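Local coordinates for protein carbonic anhydrase (Porphyridium purpureum, PDB 1DDZ) that probably catalyses the reversible hydration of carbon dioxide to hydrogencarbonate and a proton, as a zinc-dependent beta-class carbonic anhydrase, at residues Q452-V466 / R476-I488. Residues are numbered along the deposited sequence; the frame is centred on the assembly and turned at random.
Sequences QDAWDAGQELEVQGV and RDMGVVAKANDDI
V463 pairs with V481 where strands 462-466 and 476-481 run antiparallel, their axes 154° apart, through two backbone bonds: V463 N to V481 O (2.9 Å) and V481 N to V463 O (2.8 Å). Further along, G465 N donates to G479 O and G465 O accepts from M478 N, so M478 and G479 lie opposite the single residue G465, a beta bulge. D477 OD1 takes the N-H of G479 (2.7 Å) in an Asx turn. K483 CA sits over the six-membered ring of W455, 3.7 Å from its centroid, a CH-pi contact, and the extended K483 side chain runs alongside the indole, bringing K483 CE near W455 O. At the ring's edge W455 NE1 donates to L461 O (2.7 Å), in plane and on a lone pair, which fixes the indole's rotation. V481 CG1 packs against W455 CH2 at 3.7 Å. This hairpin closes one side of the mixed beta-class carbonic anhydrase sheet: 462-468 lies beside 378-384, and 476-481 is an outermost strand of it within this chain, with V481 against F17 and L20 of helix 12-25. From helix 449-456 the amide of Q452, bent at chi2 (-65°), reaches two backbone groups of the C-terminal tail. Q452 NE2 gives a nearly straight bond to A484 O (3.0 Å) and a second to C446 O; Q452 OE1 accepts D486 N (3.1 Å) from above the carbonyl plane.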
loop_
_atom_site.group_PDB
_atom_site.type_symbol
_atom_site.label_atom_id
_atom_site.label_comp_id
_atom_site.label_asym_id
_atom_site.label_seq_id
_atom_site.Cartn_x
_atom_site.Cartn_y
_atom_site.Cartn_z
ATOM N N GLN A 452 -7.796 16.622 10.440
ATOM C CA GLN A 452 -9.001 17.442 10.307
ATOM C C GLN A 452 -10.027 17.075 11.385
ATOM O O GLN A 452 -10.602 17.953 12.032
ATOM C CB GLN A 452 -9.596 17.305 8.909
ATOM C CG GLN A 452 -8.797 18.005 7.831
ATOM C CD GLN A 452 -8.777 19.518 8.008
ATOM O OE1 GLN A 452 -9.818 20.155 8.123
ATOM N NE2 GLN A 452 -7.584 20.096 8.023
ATOM N N ASP A 453 -10.210 15.779 11.628
ATOM C CA ASP A 453 -11.133 15.326 12.674
ATOM C C ASP A 453 -10.678 15.820 14.037
ATOM O O ASP A 453 -11.469 16.349 14.820
ATOM C CB ASP A 453 -11.209 13.800 12.722
ATOM C CG ASP A 453 -12.055 13.218 11.609
ATOM O OD1 ASP A 453 -12.731 13.987 10.894
ATOM O OD2 ASP A 453 -12.042 11.979 11.438
ATOM N N ALA A 454 -9.391 15.665 14.320
ATOM C CA ALA A 454 -8.867 16.100 15.601
ATOM C C ALA A 454 -9.078 17.587 15.787
ATOM O O ALA A 454 -9.508 18.024 16.857
ATOM C CB ALA A 454 -7.397 15.765 15.718
ATOM N N TRP A 455 -8.786 18.365 14.744
ATOM C CA TRP A 455 -8.933 19.817 14.813
ATOM C C TRP A 455 -10.352 20.247 15.073
ATOM O O TRP A 455 -10.616 20.950 16.055
ATOM C CB TRP A 455 -8.418 20.511 13.550
ATOM C CG TRP A 455 -6.953 20.722 13.580
ATOM C CD1 TRP A 455 -6.139 20.702 14.683
ATOM C CD2 TRP A 455 -6.110 21.004 12.468
ATOM N NE1 TRP A 455 -4.849 20.956 14.324
ATOM C CE2 TRP A 455 -4.795 21.153 12.969
ATOM C CE3 TRP A 455 -6.336 21.159 11.095
ATOM C CZ2 TRP A 455 -3.709 21.449 12.148
ATOM C CZ3 TRP A 455 -5.258 21.456 10.277
ATOM C CH2 TRP A 455 -3.957 21.601 10.810
ATOM N N ASP A 456 -11.285 19.832 14.221
ATOM C CA ASP A 456 -12.644 20.263 14.472
ATOM C C ASP A 456 -13.309 19.550 15.665
ATOM O O ASP A 456 -14.482 19.767 15.963
ATOM C CB ASP A 456 -13.490 20.337 13.190
ATOM C CG ASP A 456 -13.546 19.050 12.452
ATOM O OD1 ASP A 456 -13.530 19.087 11.206
ATOM O OD2 ASP A 456 -13.637 18.002 13.113
ATOM N N ALA A 457 -12.526 18.720 16.353
ATOM C CA ALA A 457 -12.957 18.041 17.569
ATOM C C ALA A 457 -12.396 18.886 18.721
ATOM O O ALA A 457 -12.564 18.550 19.897
ATOM C CB ALA A 457 -12.379 16.637 17.643
ATOM N N GLY A 458 -11.678 19.954 18.368
ATOM C CA GLY A 458 -11.090 20.851 19.353
ATOM C C GLY A 458 -9.873 20.309 20.079
ATOM O O GLY A 458 -9.542 20.766 21.171
ATOM N N GLN A 459 -9.198 19.340 19.476
ATOM C CA GLN A 459 -8.014 18.727 20.069
ATOM C C GLN A 459 -6.754 19.543 19.708
ATOM O O GLN A 459 -6.545 19.854 18.530
ATOM C CB GLN A 459 -7.910 17.292 19.531
ATOM C CG GLN A 459 -6.747 16.457 20.043
ATOM C CD GLN A 459 -6.744 15.051 19.463
ATOM O OE1 GLN A 459 -7.785 14.418 19.347
ATOM N NE2 GLN A 459 -5.573 14.558 19.106
ATOM N N GLU A 460 -5.931 19.896 20.706
ATOM C CA GLU A 460 -4.692 20.656 20.470
ATOM C C GLU A 460 -3.753 19.804 19.630
ATOM O O GLU A 460 -3.275 18.768 20.092
ATOM C CB GLU A 460 -3.957 20.976 21.772
ATOM C CG GLU A 460 -4.501 22.112 22.587
ATOM C CD GLU A 460 -3.784 22.249 23.930
ATOM O OE1 GLU A 460 -3.453 23.397 24.303
ATOM O OE2 GLU A 460 -3.556 21.221 24.617
ATOM N N LEU A 461 -3.475 20.242 18.412
ATOM C CA LEU A 461 -2.591 19.511 17.538
ATOM C C LEU A 461 -1.894 20.473 16.596
ATOM O O LEU A 461 -2.493 21.000 15.671
ATOM C CB LEU A 461 -3.377 18.474 16.734
ATOM C CG LEU A 461 -2.540 17.646 15.756
ATOM C CD1 LEU A 461 -1.562 16.750 16.506
ATOM C CD2 LEU A 461 -3.471 16.801 14.953
ATOM N N GLU A 462 -0.603 20.657 16.811
ATOM C CA GLU A 462 0.214 21.534 15.985
ATOM C C GLU A 462 1.027 20.737 14.970
ATOM O O GLU A 462 1.637 19.730 15.307
ATOM C CB GLU A 462 1.145 22.318 16.904
ATOM C CG GLU A 462 2.227 23.111 16.221
ATOM C CD GLU A 462 3.100 23.856 17.209
ATOM O OE1 GLU A 462 4.098 23.269 17.681
ATOM O OE2 GLU A 462 2.782 25.027 17.522
ATOM N N VAL A 463 0.965 21.127 13.710
ATOM C CA VAL A 463 1.746 20.447 12.676
ATOM C C VAL A 463 2.915 21.373 12.352
ATOM O O VAL A 463 2.721 22.473 11.838
ATOM C CB VAL A 463 0.924 20.186 11.402
ATOM C CG1 VAL A 463 1.789 19.478 10.365
ATOM C CG2 VAL A 463 -0.328 19.354 11.730
ATOM N N GLN A 464 4.120 20.932 12.679
ATOM C CA GLN A 464 5.348 21.698 12.472
ATOM C C GLN A 464 6.229 21.123 11.354
ATOM O O GLN A 464 6.354 19.901 11.194
ATOM C CB GLN A 464 6.116 21.740 13.802
ATOM C CG GLN A 464 7.535 22.261 13.752
ATOM C CD GLN A 464 7.623 23.781 13.675
ATOM O OE1 GLN A 464 8.008 24.347 12.644
ATOM N NE2 GLN A 464 7.300 24.437 14.763
ATOM N N GLY A 465 6.801 22.017 10.557
ATOM C CA GLY A 465 7.686 21.644 9.462
ATOM C C GLY A 465 9.073 22.099 9.895
ATOM O O GLY A 465 9.234 23.218 10.411
ATOM N N VAL A 466 10.086 21.284 9.635
ATOM C CA VAL A 466 11.431 21.581 10.116
ATOM C C VAL A 466 12.465 20.989 9.145
ATOM O O VAL A 466 12.132 20.095 8.372
ATOM C CB VAL A 466 11.529 20.970 11.581
ATOM C CG1 VAL A 466 12.433 19.768 11.655
ATOM C CG2 VAL A 466 11.854 22.019 12.613
ATOM N N ARG A 476 15.661 24.340 11.294
ATOM C CA ARG A 476 15.186 25.525 10.597
ATOM C C ARG A 476 13.682 25.386 10.332
ATOM O O ARG A 476 13.192 24.332 9.881
ATOM C CB ARG A 476 15.990 25.699 9.312
ATOM C CG ARG A 476 17.476 25.889 9.632
ATOM C CD ARG A 476 18.311 25.969 8.404
ATOM N NE ARG A 476 19.722 26.057 8.741
ATOM C CZ ARG A 476 20.321 27.177 9.143
ATOM N NH1 ARG A 476 19.636 28.305 9.270
ATOM N NH2 ARG A 476 21.620 27.186 9.372
ATOM N N ASP A 477 12.950 26.443 10.651
ATOM C CA ASP A 477 11.501 26.449 10.534
ATOM C C ASP A 477 11.002 26.466 9.111
ATOM O O ASP A 477 11.459 27.264 8.312
ATOM C CB ASP A 477 10.956 27.653 11.297
ATOM C CG ASP A 477 9.459 27.571 11.563
ATOM O OD1 ASP A 477 8.795 26.609 11.124
ATOM O OD2 ASP A 477 8.944 28.484 12.243
ATOM N N MET A 478 10.120 25.522 8.782
ATOM C CA MET A 478 9.540 25.461 7.453
ATOM C C MET A 478 8.085 25.892 7.542
ATOM O O MET A 478 7.383 25.983 6.536
ATOM C CB MET A 478 9.646 24.055 6.855
ATOM C CG MET A 478 11.067 23.596 6.520
ATOM S SD MET A 478 11.839 24.518 5.178
ATOM C CE MET A 478 12.799 25.691 6.134
ATOM N N GLY A 479 7.624 26.117 8.761
ATOM C CA GLY A 479 6.258 26.543 8.961
ATOM C C GLY A 479 5.589 25.735 10.058
ATOM O O GLY A 479 6.077 24.674 10.448
ATOM N N VAL A 480 4.494 26.259 10.592
ATOM C CA VAL A 480 3.744 25.575 11.624
ATOM C C VAL A 480 2.282 25.914 11.366
ATOM O O VAL A 480 1.996 26.977 10.814
ATOM C CB VAL A 480 4.177 26.036 13.009
ATOM C CG1 VAL A 480 3.749 27.454 13.249
ATOM C CG2 VAL A 480 3.618 25.106 14.066
ATOM N N VAL A 481 1.378 24.969 11.620
ATOM C CA VAL A 481 -0.055 25.190 11.421
ATOM C C VAL A 481 -0.740 24.667 12.663
ATOM O O VAL A 481 -0.569 23.501 13.039
ATOM C CB VAL A 481 -0.622 24.403 10.225
ATOM C CG1 VAL A 481 -2.103 24.713 10.059
ATOM C CG2 VAL A 481 0.104 24.710 8.958
ATOM N N ALA A 482 -1.494 25.528 13.325
ATOM C CA ALA A 482 -2.209 25.137 14.534
ATOM C C ALA A 482 -3.627 24.682 14.245
ATOM O O ALA A 482 -4.227 23.997 15.051
ATOM C CB ALA A 482 -2.230 26.279 15.527
ATOM N N LYS A 483 -4.200 25.146 13.149
ATOM C CA LYS A 483 -5.547 24.741 12.785
ATOM C C LYS A 483 -5.926 25.455 11.508
ATOM O O LYS A 483 -5.706 26.649 11.380
ATOM C CB LYS A 483 -6.542 25.107 13.882
ATOM C CG LYS A 483 -7.876 24.397 13.768
ATOM C CD LYS A 483 -8.839 24.887 14.837
ATOM C CE LYS A 483 -10.078 24.009 14.907
ATOM N NZ LYS A 483 -11.118 24.574 15.820
ATOM N N ALA A 484 -6.505 24.712 10.578
ATOM C CA ALA A 484 -6.911 25.253 9.299
ATOM C C ALA A 484 -7.887 24.269 8.649
ATOM O O ALA A 484 -7.546 23.124 8.335
ATOM C CB ALA A 484 -5.686 25.475 8.411
ATOM N N ASN A 485 -9.115 24.718 8.475
ATOM C CA ASN A 485 -10.142 23.895 7.871
ATOM C C ASN A 485 -9.803 23.646 6.423
ATOM O O ASN A 485 -9.378 24.556 5.716
ATOM C CB ASN A 485 -11.491 24.593 7.955
ATOM C CG ASN A 485 -12.595 23.745 7.412
ATOM O OD1 ASN A 485 -13.055 23.953 6.293
ATOM N ND2 ASN A 485 -12.989 22.730 8.176
ATOM N N ASP A 486 -9.949 22.409 5.984
ATOM C CA ASP A 486 -9.650 22.107 4.613
ATOM C C ASP A 486 -10.895 21.854 3.774
ATOM O O ASP A 486 -10.815 21.231 2.727
ATOM C CB ASP A 486 -8.692 20.929 4.521
ATOM C CG ASP A 486 -8.147 20.736 3.114
ATOM O OD1 ASP A 486 -7.949 21.742 2.390
ATOM O OD2 ASP A 486 -7.929 19.574 2.723
ATOM N N ASP A 487 -12.032 22.408 4.178
ATOM C CA ASP A 487 -13.258 22.206 3.416
ATOM C C ASP A 487 -13.479 23.268 2.330
ATOM O O ASP A 487 -13.250 24.455 2.549
ATOM C CB ASP A 487 -14.467 22.110 4.362
ATOM C CG ASP A 487 -14.364 20.927 5.355
ATOM O OD1 ASP A 487 -13.758 19.881 5.024
ATOM O OD2 ASP A 487 -14.898 21.041 6.483
ATOM N N ILE A 488 -13.795 22.815 1.122
ATOM C CA ILE A 488 -14.073 23.716 0.010
ATOM C C ILE A 488 -15.588 23.803 -0.172
ATOM O O ILE A 488 -16.153 24.903 -0.209
ATOM C CB ILE A 488 -13.416 23.244 -1.319
ATOM C CG1 ILE A 488 -13.869 21.824 -1.691
ATOM C CG2 ILE A 488 -11.909 23.343 -1.202
ATOM C CD1 ILE A 488 -13.397 21.312 -3.028
HETATM O O HOH W 1 -11.125 18.885 6.078
HETATM O O HOH W 2 -3.616 23.282 17.771
#